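Local coordinates for probable transcriptional regulatory protein, Rv1404 (Mycobacterium tuberculosis, PDB 2NYX) that probably binds DNA as a transcriptional regulator of the MarR family, whose members carry a winged helix-turn-helix and typically work as dimers, at the interface of chains A and B. Coordinates in Å, arbitrary orientation; residue numbers count along the deposited sequence, not the author numbering. Chains: chain A/B, Probable transcriptional regulatory protein, Rv1404.

The interface of chains A and B. Residues chain A 23-24, 27, 31, 127, 139; chain B 146-147, 150, 152.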
loop_
_atom_site.group_PDB
_atom_site.type_symbol
_atom_site.label_atom_id
_atom_site.label_comp_id
_atom_site.label_asym_id
_atom_site.label_seq_id
_atom_site.Cartn_x
_atom_site.Cartn_y
_atom_site.Cartn_z
ATOM N N THR A 23 4.533 1.569 11.701
ATOM C CA THR A 23 4.321 2.936 11.277
ATOM C C THR A 23 4.859 3.146 9.858
ATOM O O THR A 23 4.188 3.779 9.032
ATOM C CB THR A 23 4.938 3.931 12.259
ATOM O OG1 THR A 23 4.498 3.625 13.591
ATOM C CG2 THR A 23 4.507 5.339 11.920
ATOM N N ALA A 24 6.043 2.596 9.562
ATOM C CA ALA A 24 6.589 2.644 8.200
ATOM C C ALA A 24 5.646 2.035 7.172
ATOM O O ALA A 24 5.541 2.542 6.057
ATOM C CB ALA A 24 7.952 1.963 8.122
ATOM N N LEU A 27 2.992 4.467 6.203
ATOM C CA LEU A 27 3.476 5.501 5.299
ATOM C C LEU A 27 3.586 4.961 3.872
ATOM O O LEU A 27 3.349 5.691 2.922
ATOM C CB LEU A 27 4.794 6.107 5.796
ATOM C CG LEU A 27 5.515 7.222 5.025
ATOM C CD1 LEU A 27 4.631 8.430 4.698
ATOM C CD2 LEU A 27 6.721 7.680 5.815
ATOM N N ILE A 31 1.519 6.193 0.521
ATOM C CA ILE A 31 2.167 6.461 -0.757
ATOM C C ILE A 31 1.442 5.712 -1.882
ATOM O O ILE A 31 1.158 6.280 -2.944
ATOM C CB ILE A 31 3.676 6.121 -0.712
ATOM C CG1 ILE A 31 4.398 7.089 0.219
ATOM C CG2 ILE A 31 4.311 6.197 -2.105
ATOM C CD1 ILE A 31 5.733 6.610 0.697
ATOM N N ILE A 127 9.942 12.521 0.102
ATOM C CA ILE A 127 10.168 12.150 1.500
ATOM C C ILE A 127 11.662 11.954 1.761
ATOM O O ILE A 127 12.193 12.438 2.762
ATOM C CB ILE A 127 9.339 10.880 1.891
ATOM C CG1 ILE A 127 7.846 11.170 1.786
ATOM C CG2 ILE A 127 9.651 10.412 3.311
ATOM C CD1 ILE A 127 6.977 9.942 1.729
ATOM N N LEU A 139 17.682 3.222 5.965
ATOM C CA LEU A 139 16.320 2.811 5.630
ATOM C C LEU A 139 16.305 1.680 4.595
ATOM O O LEU A 139 15.573 0.708 4.749
ATOM C CB LEU A 139 15.518 4.026 5.154
ATOM C CG LEU A 139 13.988 4.102 5.204
ATOM C CD1 LEU A 139 13.402 4.049 3.825
ATOM C CD2 LEU A 139 13.327 3.064 6.121
ATOM N N PHE B 146 12.338 7.936 8.587
ATOM C CA PHE B 146 11.453 7.787 7.439
ATOM C C PHE B 146 10.038 8.292 7.725
ATOM O O PHE B 146 9.474 9.044 6.930
ATOM C CB PHE B 146 11.406 6.328 7.001
ATOM C CG PHE B 146 10.467 6.059 5.862
ATOM C CD1 PHE B 146 10.589 6.749 4.655
ATOM C CD2 PHE B 146 9.477 5.083 5.980
ATOM C CE1 PHE B 146 9.710 6.469 3.588
ATOM C CE2 PHE B 146 8.611 4.798 4.927
ATOM C CZ PHE B 146 8.722 5.481 3.735
ATOM N N THR B 147 9.477 7.887 8.863
ATOM C CA THR B 147 8.096 8.228 9.193
ATOM C C THR B 147 7.932 9.688 9.629
ATOM O O THR B 147 6.927 10.318 9.317
ATOM C CB THR B 147 7.472 7.250 10.210
ATOM O OG1 THR B 147 8.273 7.210 11.396
ATOM C CG2 THR B 147 7.389 5.866 9.614
ATOM N N GLY B 150 8.040 11.600 6.518
ATOM C CA GLY B 150 6.768 11.387 5.827
ATOM C C GLY B 150 5.552 11.935 6.556
ATOM O O GLY B 150 4.445 11.938 6.014
ATOM N N GLU B 152 4.056 10.624 9.147
ATOM C CA GLU B 152 3.120 9.582 9.583
ATOM C C GLU B 152 3.101 9.451 11.096
ATOM O O GLU B 152 4.153 9.246 11.690
ATOM C CB GLU B 152 3.438 8.228 8.944
ATOM C CG GLU B 152 2.320 7.208 9.116
ATOM C CD GLU B 152 1.042 7.600 8.372
ATOM O OE1 GLU B 152 1.145 8.234 7.297
ATOM O OE2 GLU B 152 -0.062 7.277 8.855
#
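The ring of B:Phe146 is clamped between two leucines of chain A. A:Leu27 CD2 sits over the centre of one face, 3.6 Å from the ring centroid, a CH-pi contact. A:Leu139 CD1 covers the opposite face, 3.9 Å above the plane and shifted toward the rim. B:Phe146 CG lies anti to its backbone N (chi1 177°), which sends the ring away from helix 139-150 of chain B and in among helices 14-39, 107-129 and 133-149 of chain A. A:Leu27 meets it tip to tip. The same CD2 also packs on the backbone of B:Phe146, 3.3 Å from its carbonyl O, and on B:Gly150 CA at 3.7 Å. B:Gly150 has no side chain, so both methyls of A:Leu27 can lie against its backbone. A:Ile127 CG2 comes in beside A:Leu27, above the ring plane on the same side, 4.0 Å from B:Phe146 CE1.

B:Thr147 makes a second close spot. It points its methyl CG2 at the backbone of A:Ala24, 3.5 Å from the N. It crosses A:Thr23 at about a right angle, methyl to methyl. The contact thins out at B:Glu152. Its aliphatic CG is 4.0 Å from A:Thr23 CG2, and its carboxylate makes no polar contact with chain A here. Packing of apolar groups therefore holds the patch together. It joins the terminal helices of the two chains and probably helps to hold the dimer expected of a MarR-type regulator.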